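Local coordinates for mbDLG-3 protein (Monosiga brevicollis, PDB 6X1N) that is a PDZ domain of a Dlg-type choanoflagellate scaffold, a module that probably binds short C-terminal peptides, within a protein that may bind protein kinases, at residues G33-S41 and L93-Y103. Numbering follows the deposited sequence.
Sequences GEPVGIFIS and LTANPGMYDLY
Tyr103 OH gives a weak hydrogen bond to Gly37 O, 2.7 Å away. This is a PDZ domain with an extra C-terminal helix, 97-102, following the last strand, 88-95; the helix lies across strand 38-41 with axes at 83°, much as the third PDZ domain of PSD-95 carries a helix after its core. The Tyr103 ring takes Pro35 on one face: Pro35 CB sits 3.4 Å from the ring centroid, almost on its normal, a CH-pi contact. Leu102 extends the apolar patch with CG against Pro35 CB, and its CD2 lies by the Gly33 carbonyl. Replacing Tyr103 by an alanine would probably leave Gly37 O without this donor and Pro35 CB without its aromatic face, opening a gap beside Phe39.

Phe39 fills the space between helix and sheet. Its CZ presses on Met99 CG at 3.4 Å, Tyr103 CE2 comes obliquely to Phe39 CD1, and the Tyr100 ring lies slid aside, planes 30° apart, with CD1 3.7 Å from Phe39 CD2. Tyr100 reaches on past Ile40 O to Ser41, and its hydroxyl is hydrogen-bonded to Glu57 OE2. With chi1 at -176° Met99 CG points away from its own backbone N, and the chain then bends at chi2 and chi3, bringing SD into line with the N-H of Val36 for a weak, nearly straight bond of 3.6 Å. At the start of the helix Asn96 is the N-cap: its OD1 accepts from Met99 N at 3.3 Å, the donor standing above the carbonyl plane, while ND2 hydrogen-bonds to Gln60 OE1 and CB rests 3.7 Å from Phe39 CE2.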
loop_
_atom_site.group_PDB
_atom_site.type_symbol
_atom_site.label_atom_id
_atom_site.label_comp_id
_atom_site.label_asym_id
_atom_site.label_seq_id
_atom_site.Cartn_x
_atom_site.Cartn_y
_atom_site.Cartn_z
ATOM N N GLY A 33 10.266 17.041 6.380
ATOM C CA GLY A 33 11.238 16.625 5.391
ATOM C C GLY A 33 11.526 15.140 5.349
ATOM O O GLY A 33 12.230 14.690 4.437
ATOM N N GLU A 34 11.008 14.357 6.303
ATOM C CA GLU A 34 11.259 12.922 6.275
ATOM C C GLU A 34 10.098 12.197 5.599
ATOM O O GLU A 34 8.937 12.566 5.794
ATOM C CB GLU A 34 11.410 12.382 7.690
ATOM C CG GLU A 34 12.631 12.906 8.420
ATOM C CD GLU A 34 13.920 12.587 7.688
ATOM O OE1 GLU A 34 14.837 13.434 7.703
ATOM O OE2 GLU A 34 14.017 11.488 7.098
ATOM N N PRO A 35 10.370 11.162 4.810
ATOM C CA PRO A 35 9.276 10.431 4.168
ATOM C C PRO A 35 8.464 9.662 5.195
ATOM O O PRO A 35 8.978 9.170 6.203
ATOM C CB PRO A 35 9.993 9.481 3.205
ATOM C CG PRO A 35 11.365 9.329 3.778
ATOM C CD PRO A 35 11.694 10.633 4.442
ATOM N N VAL A 36 7.167 9.578 4.932
ATOM C CA VAL A 36 6.239 8.923 5.842
ATOM C C VAL A 36 5.062 8.441 5.010
ATOM O O VAL A 36 4.735 9.018 3.968
ATOM C CB VAL A 36 5.841 9.897 6.981
ATOM C CG1 VAL A 36 5.138 11.121 6.422
ATOM C CG2 VAL A 36 5.008 9.220 8.057
ATOM N N GLY A 37 4.436 7.368 5.467
ATOM C CA GLY A 37 3.354 6.733 4.741
ATOM C C GLY A 37 3.790 5.419 4.114
ATOM O O GLY A 37 4.976 5.139 3.923
ATOM N N ILE A 38 2.803 4.594 3.816
ATOM C CA ILE A 38 3.012 3.287 3.200
ATOM C C ILE A 38 2.729 3.413 1.714
ATOM O O ILE A 38 1.740 4.044 1.319
ATOM C CB ILE A 38 2.069 2.254 3.840
ATOM C CG1 ILE A 38 2.339 2.135 5.346
ATOM C CG2 ILE A 38 2.198 0.901 3.133
ATOM C CD1 ILE A 38 3.775 1.782 5.676
ATOM N N PHE A 39 3.582 2.811 0.883
ATOM C CA PHE A 39 3.489 2.931 -0.568
ATOM C C PHE A 39 3.574 1.581 -1.255
ATOM O O PHE A 39 4.235 0.664 -0.767
ATOM C CB PHE A 39 4.599 3.839 -1.091
ATOM C CG PHE A 39 4.320 5.271 -0.837
ATOM C CD1 PHE A 39 4.479 5.801 0.424
ATOM C CD2 PHE A 39 3.828 6.075 -1.841
ATOM C CE1 PHE A 39 4.162 7.117 0.668
ATOM C CE2 PHE A 39 3.527 7.391 -1.600
ATOM C CZ PHE A 39 3.679 7.907 -0.356
ATOM N N ILE A 40 2.908 1.470 -2.399
ATOM C CA ILE A 40 3.102 0.327 -3.283
ATOM C C ILE A 40 4.432 0.516 -3.995
ATOM O O ILE A 40 4.636 1.526 -4.681
ATOM C CB ILE A 40 1.959 0.224 -4.296
ATOM C CG1 ILE A 40 0.602 0.177 -3.591
ATOM C CG2 ILE A 40 2.204 -0.958 -5.232
ATOM C CD1 ILE A 40 0.212 -1.123 -3.046
ATOM N N SER A 41 5.341 -0.441 -3.831
ATOM C CA SER A 41 6.655 -0.367 -4.455
ATOM C C SER A 41 6.821 -1.270 -5.673
ATOM O O SER A 41 7.826 -1.130 -6.375
ATOM C CB SER A 41 7.753 -0.679 -3.427
ATOM O OG SER A 41 7.509 -1.935 -2.816
ATOM N N LEU A 93 -6.322 3.871 -1.855
ATOM C CA LEU A 93 -5.086 4.177 -2.558
ATOM C C LEU A 93 -5.206 5.518 -3.260
ATOM O O LEU A 93 -6.279 5.894 -3.744
ATOM C CB LEU A 93 -4.850 3.147 -3.673
ATOM C CG LEU A 93 -4.727 1.692 -3.237
ATOM C CD1 LEU A 93 -4.704 0.775 -4.448
ATOM C CD2 LEU A 93 -3.480 1.479 -2.409
ATOM N N THR A 94 -4.089 6.224 -3.370
ATOM C CA THR A 94 -4.026 7.372 -4.266
ATOM C C THR A 94 -2.585 7.559 -4.718
ATOM O O THR A 94 -1.656 7.329 -3.941
ATOM C CB THR A 94 -4.594 8.633 -3.594
ATOM O OG1 THR A 94 -4.869 9.638 -4.583
ATOM C CG2 THR A 94 -3.637 9.175 -2.532
ATOM N N ALA A 95 -2.396 7.914 -5.983
ATOM C CA ALA A 95 -1.043 8.128 -6.472
ATOM C C ALA A 95 -0.430 9.307 -5.737
ATOM O O ALA A 95 -1.062 10.356 -5.587
ATOM C CB ALA A 95 -1.066 8.399 -7.979
ATOM N N ASN A 96 0.787 9.142 -5.248
ATOM C CA ASN A 96 1.458 10.202 -4.498
ATOM C C ASN A 96 2.909 10.232 -4.935
ATOM O O ASN A 96 3.807 9.765 -4.226
ATOM C CB ASN A 96 1.297 10.007 -2.988
ATOM C CG ASN A 96 1.836 11.171 -2.191
ATOM O OD1 ASN A 96 2.453 12.084 -2.746
ATOM N ND2 ASN A 96 1.641 11.128 -0.875
ATOM N N PRO A 97 3.173 10.763 -6.133
ATOM C CA PRO A 97 4.540 10.697 -6.664
ATOM C C PRO A 97 5.534 11.528 -5.887
ATOM O O PRO A 97 6.705 11.141 -5.805
ATOM C CB PRO A 97 4.378 11.189 -8.112
ATOM C CG PRO A 97 3.143 12.021 -8.090
ATOM C CD PRO A 97 2.229 11.359 -7.097
ATOM N N GLY A 98 5.105 12.646 -5.302
ATOM C CA GLY A 98 6.040 13.464 -4.550
ATOM C C GLY A 98 6.605 12.727 -3.353
ATOM O O GLY A 98 7.823 12.645 -3.168
ATOM N N MET A 99 5.724 12.145 -2.536
ATOM C CA MET A 99 6.201 11.425 -1.361
ATOM C C MET A 99 6.940 10.157 -1.761
ATOM O O MET A 99 7.940 9.791 -1.132
ATOM C CB MET A 99 5.044 11.108 -0.415
ATOM C CG MET A 99 5.493 10.439 0.881
ATOM S SD MET A 99 6.511 11.520 1.935
ATOM C CE MET A 99 5.240 12.454 2.766
ATOM N N TYR A 100 6.464 9.476 -2.804
ATOM C CA TYR A 100 7.179 8.300 -3.289
ATOM C C TYR A 100 8.602 8.668 -3.694
ATOM O O TYR A 100 9.549 7.936 -3.386
ATOM C CB TYR A 100 6.405 7.662 -4.443
ATOM C CG TYR A 100 6.869 6.265 -4.807
ATOM C CD1 TYR A 100 6.822 5.231 -3.882
ATOM C CD2 TYR A 100 7.322 5.970 -6.092
ATOM C CE1 TYR A 100 7.235 3.944 -4.213
ATOM C CE2 TYR A 100 7.732 4.680 -6.433
ATOM C CZ TYR A 100 7.682 3.675 -5.492
ATOM O OH TYR A 100 8.094 2.395 -5.820
ATOM N N ASP A 101 8.771 9.812 -4.365
ATOM C CA ASP A 101 10.109 10.261 -4.738
ATOM C C ASP A 101 10.945 10.629 -3.521
ATOM O O ASP A 101 12.166 10.439 -3.530
ATOM C CB ASP A 101 10.023 11.451 -5.692
ATOM C CG ASP A 101 11.391 11.950 -6.118
ATOM O OD1 ASP A 101 12.018 11.292 -6.974
ATOM O OD2 ASP A 101 11.834 12.994 -5.599
ATOM N N LEU A 102 10.316 11.162 -2.473
ATOM C CA LEU A 102 11.061 11.492 -1.265
ATOM C C LEU A 102 11.653 10.243 -0.628
ATOM O O LEU A 102 12.750 10.294 -0.059
ATOM C CB LEU A 102 10.171 12.250 -0.284
ATOM C CG LEU A 102 10.873 12.825 0.944
ATOM C CD1 LEU A 102 11.980 13.789 0.522
ATOM C CD2 LEU A 102 9.875 13.519 1.858
ATOM N N TYR A 103 10.962 9.105 -0.744
ATOM C CA TYR A 103 11.501 7.852 -0.232
ATOM C C TYR A 103 12.759 7.412 -0.975
ATOM O O TYR A 103 13.526 6.605 -0.441
ATOM C CB TYR A 103 10.446 6.745 -0.295
ATOM C CG TYR A 103 9.611 6.607 0.962
ATOM C CD1 TYR A 103 10.153 6.062 2.117
ATOM C CD2 TYR A 103 8.278 7.003 0.988
ATOM C CE1 TYR A 103 9.401 5.938 3.270
ATOM C CE2 TYR A 103 7.519 6.872 2.137
ATOM C CZ TYR A 103 8.084 6.332 3.269
ATOM O OH TYR A 103 7.361 6.183 4.428
#